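Local coordinates for protein antibiotic biosynthesis monooxygenase (Rhodospirillum rubrum, PDB 4HL9) that probably acts as an oxidoreductase of the antibiotic biosynthesis monooxygenase family, although its own substrate and reaction remain undefined, at residues A28-K33 and P42-L47; F63-Q66 and G70-V73. All blocks are in the same frame, centred on the assembly; numbering follows the deposited sequence.

In the fold
The two contacts illustrate how a ferredoxin-like subunit is assembled: contact 1 sets helix 37-52 on strand 24-32, and contact 2 zips strands 59-65 and 71-78 into a hairpin. Their centres lie about 9 Å apart, and strand 71-78, next to 24-32 in the sheet, joins them directly. Backbone pairing does part of this, I32 N lying 2.9 Å from G70 O. On the helix-covered face the rings of Y44 and F72 meet, CE2 of Y44 coming within 3.4 Å of CD2 of F72. On the other face Q29 OE1 lies 2.6 Å from H71 NE2, probably a hydrogen bond. Both contacts also reach the second subunit, and through contact 2 the sheet runs on across the interface.

Contact 1 (A28-K33 and P42-L47); sequences AQDFIK and PLYREL
Y44 and D30 tie the first helix to the first strand of the ferredoxin-like fold, in the β-α unit with which the chain opens. The polar part of the contact is a single hydrogen bond: the phenol of Y44 donates through OH to D30 OD2, 2.6 Å away. The acceptor uses its anti lone pair, the one turned away from OD1, and OD2 lies at the edge of the tyrosine ring, in its plane. Carboxylate and ring are turned 32° against each other, and the tyrosine and the aspartate run antiparallel alongside each other. The hydroxyl therefore comes to lie beside the root of the aspartate, with Y44 OH 3.1 Å from D30 CB. The hydroxyl of the buried Y44 thus has an acceptor on the strand.

Apolar packing completes the arrangement. The I32 side chain, two residues further along the same face of the strand, meets the hydroxyl end of the tyrosine, and its CG1 approaches the ring from the edge, 4.4 Å from Y44 CE2. Because CG1 is anti to the carbonyl carbon (chi1 -60°), this branch, with CD1 beyond it, is the one facing the phenol. Other elements also touch the tyrosine: I100 of helix 91-101 and L62 of strand 59-65. From the strand, I32 packs its CG1 against the phenol oxygen, 3.6 Å from Y44 OH, with CD1 at 3.8 Å from the same atom.

Contact 2 (F63-Q66 and G70-V73); sequences FVDQ and GHFV
The pairing of F63-D65 with H71-V73 is an antiparallel β-hairpin ladder at the edge of the subunit's own sheet, where the outermost strand 59-65 is joined to its inner neighbour 71-78 by a short loop. F63 and V73 form a hydrogen-bonded pair held in both directions: F63 N gives to V73 O at 2.8 Å, and V73 N returns a bond of 2.8 Å to F63 O. V64 and F72 follow as a non-hydrogen-bonded pair, after which D65 N bonds to H71 O at 3.0 Å. Alpha hydrogens add weaker contacts between these bonds, with F72 CA 3.4 Å from F63 O and V64 CA 3.5 Å from H71 O.

Next to the ladder, a side-chain bond repeats the D65-H71 link. H71 donates from ND1 to D65 OD2 at 3.0 Å, with the oxygen near the plane of the imidazole and offering its anti lone pair. The backbone pairing sets D65 CB 3.7 Å from H71 CB. From there both side chains extend with CG anti to the backbone N (chi1 -176° for D65, 174° for H71), which carries carboxylate and imidazole to their meeting point, their planes 64° apart. Each residue has a further polar partner, D65 OD1 taking the backbone N of K67 and H71 NE2 engaging Q29, so both groups are fixed in rotation. On the face of V64 and F72 the two side chains run side by side, CG2 of V64 resting 4.1 Å from CE1 of F72.

Strand 24-32 flanks the hairpin beyond 71-78, where I32 packs on F72 and the ring of F31 stacks on H71. Helix 37-52 covers the F72 face. Along the outer edge, F63-D65 pair antiparallel with a strand of the second subunit, carrying the sheet across the dimer interface.

Contact 1 (A28-K33 and P42-L47)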
loop_
_atom_site.group_PDB
_atom_site.type_symbol
_atom_site.label_atom_id
_atom_site.label_comp_id
_atom_site.label_asym_id
_atom_site.label_seq_id
_atom_site.Cartn_x
_atom_site.Cartn_y
_atom_site.Cartn_z
ATOM N N ALA A 28 -6.042 0.842 0.945
ATOM C CA ALA A 28 -7.213 0.259 1.590
ATOM C C ALA A 28 -7.074 -1.245 1.481
ATOM O O ALA A 28 -6.660 -1.761 0.419
ATOM C CB ALA A 28 -8.459 0.697 0.877
ATOM N N GLN A 29 -7.399 -1.931 2.574
ATOM C CA GLN A 29 -7.289 -3.373 2.685
ATOM C C GLN A 29 -8.606 -3.957 3.151
ATOM O O GLN A 29 -9.199 -3.483 4.150
ATOM C CB GLN A 29 -6.216 -3.746 3.699
ATOM C CG GLN A 29 -4.842 -3.154 3.400
ATOM C CD GLN A 29 -3.804 -3.646 4.364
ATOM O OE1 GLN A 29 -3.638 -4.854 4.535
ATOM N NE2 GLN A 29 -3.085 -2.713 5.003
ATOM N N ASP A 30 -9.047 -4.974 2.432
ATOM C CA ASP A 30 -10.236 -5.744 2.794
ATOM C C ASP A 30 -9.791 -7.170 3.142
ATOM O O ASP A 30 -8.842 -7.687 2.526
ATOM C CB ASP A 30 -11.182 -5.844 1.620
ATOM C CG ASP A 30 -11.814 -4.506 1.217
ATOM O OD1 ASP A 30 -11.755 -3.504 1.966
ATOM O OD2 ASP A 30 -12.414 -4.499 0.134
ATOM N N PHE A 31 -10.480 -7.779 4.106
ATOM C CA PHE A 31 -10.227 -9.182 4.490
ATOM C C PHE A 31 -11.522 -9.927 4.304
ATOM O O PHE A 31 -12.444 -9.769 5.095
ATOM C CB PHE A 31 -9.737 -9.263 5.933
ATOM C CG PHE A 31 -8.497 -8.424 6.203
ATOM C CD1 PHE A 31 -7.232 -9.003 6.175
ATOM C CD2 PHE A 31 -8.604 -7.066 6.477
ATOM C CE1 PHE A 31 -6.082 -8.243 6.425
ATOM C CE2 PHE A 31 -7.457 -6.285 6.723
ATOM C CZ PHE A 31 -6.203 -6.873 6.696
ATOM N N ILE A 32 -11.605 -10.678 3.219
ATOM C CA ILE A 32 -12.857 -11.310 2.803
ATOM C C ILE A 32 -12.872 -12.772 3.280
ATOM O O ILE A 32 -11.836 -13.452 3.189
ATOM C CB ILE A 32 -13.020 -11.255 1.260
ATOM C CG1 ILE A 32 -13.024 -9.786 0.768
ATOM C CG2 ILE A 32 -14.317 -11.963 0.815
ATOM C CD1 ILE A 32 -13.985 -8.904 1.580
ATOM N N LYS A 33 -14.029 -13.246 3.757
ATOM C CA LYS A 33 -14.173 -14.667 4.143
ATOM C C LYS A 33 -13.854 -15.547 2.944
ATOM O O LYS A 33 -14.359 -15.301 1.853
ATOM C CB LYS A 33 -15.581 -14.958 4.661
ATOM C CG LYS A 33 -15.928 -14.233 5.941
ATOM C CD LYS A 33 -17.342 -14.593 6.386
ATOM C CE LYS A 33 -17.694 -13.852 7.646
ATOM N NZ LYS A 33 -19.072 -14.189 8.066
ATOM N N PRO A 42 -16.129 -10.441 -9.075
ATOM C CA PRO A 42 -16.800 -9.643 -10.118
ATOM C C PRO A 42 -17.154 -8.223 -9.661
ATOM O O PRO A 42 -17.168 -7.308 -10.478
ATOM C CB PRO A 42 -18.097 -10.427 -10.394
ATOM C CG PRO A 42 -17.806 -11.826 -9.912
ATOM C CD PRO A 42 -16.924 -11.639 -8.720
ATOM N N LEU A 43 -17.478 -8.081 -8.379
ATOM C CA LEU A 43 -17.792 -6.802 -7.749
ATOM C C LEU A 43 -16.544 -5.901 -7.744
ATOM O O LEU A 43 -16.601 -4.744 -8.164
ATOM C CB LEU A 43 -18.271 -7.050 -6.315
ATOM C CG LEU A 43 -19.725 -7.439 -6.016
ATOM C CD1 LEU A 43 -20.426 -8.126 -7.164
ATOM C CD2 LEU A 43 -19.901 -8.180 -4.685
ATOM N N TYR A 44 -15.416 -6.463 -7.303
ATOM C CA TYR A 44 -14.130 -5.763 -7.346
ATOM C C TYR A 44 -13.764 -5.337 -8.782
ATOM O O TYR A 44 -13.294 -4.218 -8.988
ATOM C CB TYR A 44 -13.017 -6.646 -6.762
ATOM C CG TYR A 44 -12.879 -6.648 -5.248
ATOM C CD1 TYR A 44 -12.616 -5.485 -4.539
ATOM C CD2 TYR A 44 -12.939 -7.848 -4.530
ATOM C CE1 TYR A 44 -12.455 -5.513 -3.144
ATOM C CE2 TYR A 44 -12.792 -7.881 -3.162
ATOM C CZ TYR A 44 -12.541 -6.731 -2.472
ATOM O OH TYR A 44 -12.404 -6.794 -1.120
ATOM N N ARG A 45 -13.972 -6.219 -9.762
ATOM C CA ARG A 45 -13.649 -5.886 -11.154
ATOM C C ARG A 45 -14.448 -4.670 -11.677
ATOM O O ARG A 45 -13.883 -3.758 -12.298
ATOM C CB ARG A 45 -13.840 -7.095 -12.080
ATOM C CG ARG A 45 -12.902 -8.276 -11.816
ATOM C CD ARG A 45 -13.068 -9.318 -12.917
ATOM N NE ARG A 45 -13.228 -10.680 -12.402
ATOM C CZ ARG A 45 -12.248 -11.421 -11.883
ATOM N NH1 ARG A 45 -11.009 -10.945 -11.775
ATOM N NH2 ARG A 45 -12.514 -12.648 -11.454
ATOM N N GLU A 46 -15.749 -4.645 -11.388
ATOM C CA GLU A 46 -16.588 -3.487 -11.742
ATOM C C GLU A 46 -16.173 -2.231 -10.965
ATOM O O GLU A 46 -16.108 -1.152 -11.537
ATOM C CB GLU A 46 -18.086 -3.772 -11.529
ATOM C CG GLU A 46 -19.004 -2.619 -12.012
ATOM C CD GLU A 46 -20.491 -2.848 -11.734
ATOM O OE1 GLU A 46 -20.878 -3.959 -11.304
ATOM O OE2 GLU A 46 -21.276 -1.901 -11.950
ATOM N N LEU A 47 -15.914 -2.366 -9.667
ATOM C CA LEU A 47 -15.446 -1.231 -8.854
ATOM C C LEU A 47 -14.187 -0.587 -9.477
ATOM O O LEU A 47 -14.110 0.637 -9.651
ATOM C CB LEU A 47 -15.252 -1.657 -7.377
ATOM C CG LEU A 47 -14.833 -0.587 -6.367
ATOM C CD1 LEU A 47 -15.852 0.579 -6.335
ATOM C CD2 LEU A 47 -14.564 -1.161 -4.955
#

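Contact 2 (F63-Q66 and G70-V73)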
loop_
_atom_site.group_PDB
_atom_site.type_symbol
_atom_site.label_atom_id
_atom_site.label_comp_id
_atom_site.label_asym_id
_atom_site.label_seq_id
_atom_site.Cartn_x
_atom_site.Cartn_y
_atom_site.Cartn_z
ATOM N N PHE A 63 -4.815 -5.350 -5.823
ATOM C CA PHE A 63 -3.871 -6.457 -5.689
ATOM C C PHE A 63 -4.405 -7.442 -4.692
ATOM O O PHE A 63 -5.310 -7.117 -3.915
ATOM C CB PHE A 63 -2.534 -5.924 -5.179
ATOM C CG PHE A 63 -1.950 -4.874 -6.067
ATOM C CD1 PHE A 63 -1.099 -5.231 -7.102
ATOM C CD2 PHE A 63 -2.312 -3.529 -5.912
ATOM C CE1 PHE A 63 -0.563 -4.243 -7.958
ATOM C CE2 PHE A 63 -1.792 -2.553 -6.751
ATOM C CZ PHE A 63 -0.905 -2.912 -7.762
ATOM N N VAL A 64 -3.809 -8.633 -4.688
ATOM C CA VAL A 64 -4.175 -9.650 -3.707
ATOM C C VAL A 64 -2.910 -10.216 -3.038
ATOM O O VAL A 64 -1.894 -10.419 -3.695
ATOM C CB VAL A 64 -5.045 -10.764 -4.345
ATOM C CG1 VAL A 64 -4.273 -11.518 -5.432
ATOM C CG2 VAL A 64 -5.583 -11.745 -3.273
ATOM N N ASP A 65 -3.010 -10.479 -1.743
ATOM C CA ASP A 65 -1.926 -11.008 -0.893
ATOM C C ASP A 65 -1.581 -12.408 -1.393
ATOM O O ASP A 65 -2.493 -13.211 -1.632
ATOM C CB ASP A 65 -2.458 -11.093 0.534
ATOM C CG ASP A 65 -1.415 -11.534 1.564
ATOM O OD1 ASP A 65 -0.411 -12.185 1.210
ATOM O OD2 ASP A 65 -1.644 -11.250 2.757
ATOM N N GLN A 66 -0.289 -12.689 -1.573
ATOM C CA GLN A 66 0.127 -14.011 -2.100
ATOM C C GLN A 66 -0.153 -15.168 -1.126
ATOM O O GLN A 66 -0.215 -16.348 -1.544
ATOM C CB GLN A 66 1.605 -14.008 -2.497
ATOM C CG GLN A 66 1.950 -13.147 -3.712
ATOM C CD GLN A 66 3.390 -13.324 -4.147
ATOM O OE1 GLN A 66 4.253 -13.612 -3.322
ATOM N NE2 GLN A 66 3.661 -13.123 -5.434
ATOM N N GLY A 70 -8.010 -14.003 -0.041
ATOM C CA GLY A 70 -9.104 -13.123 0.362
ATOM C C GLY A 70 -8.662 -11.771 0.884
ATOM O O GLY A 70 -9.503 -10.995 1.311
ATOM N N HIS A 71 -7.358 -11.482 0.861
ATOM C CA HIS A 71 -6.854 -10.215 1.433
ATOM C C HIS A 71 -6.579 -9.319 0.228
ATOM O O HIS A 71 -5.606 -9.532 -0.505
ATOM C CB HIS A 71 -5.607 -10.438 2.325
ATOM C CG HIS A 71 -4.954 -9.167 2.832
ATOM N ND1 HIS A 71 -3.637 -9.118 3.244
ATOM C CD2 HIS A 71 -5.429 -7.904 2.974
ATOM C CE1 HIS A 71 -3.331 -7.889 3.632
ATOM N NE2 HIS A 71 -4.398 -7.128 3.470
ATOM N N PHE A 72 -7.480 -8.360 -0.011
ATOM C CA PHE A 72 -7.376 -7.502 -1.206
ATOM C C PHE A 72 -6.855 -6.155 -0.797
ATOM O O PHE A 72 -7.230 -5.662 0.263
ATOM C CB PHE A 72 -8.735 -7.360 -1.912
ATOM C CG PHE A 72 -9.216 -8.635 -2.519
ATOM C CD1 PHE A 72 -8.774 -9.030 -3.780
ATOM C CD2 PHE A 72 -10.076 -9.472 -1.806
ATOM C CE1 PHE A 72 -9.196 -10.218 -4.331
ATOM C CE2 PHE A 72 -10.504 -10.663 -2.347
ATOM C CZ PHE A 72 -10.066 -11.038 -3.616
ATOM N N VAL A 73 -6.037 -5.551 -1.663
ATOM C CA VAL A 73 -5.395 -4.274 -1.356
ATOM C C VAL A 73 -5.561 -3.313 -2.532
ATOM O O VAL A 73 -5.197 -3.636 -3.674
ATOM C CB VAL A 73 -3.906 -4.441 -0.987
ATOM C CG1 VAL A 73 -3.235 -3.065 -0.734
ATOM C CG2 VAL A 73 -3.751 -5.342 0.254
#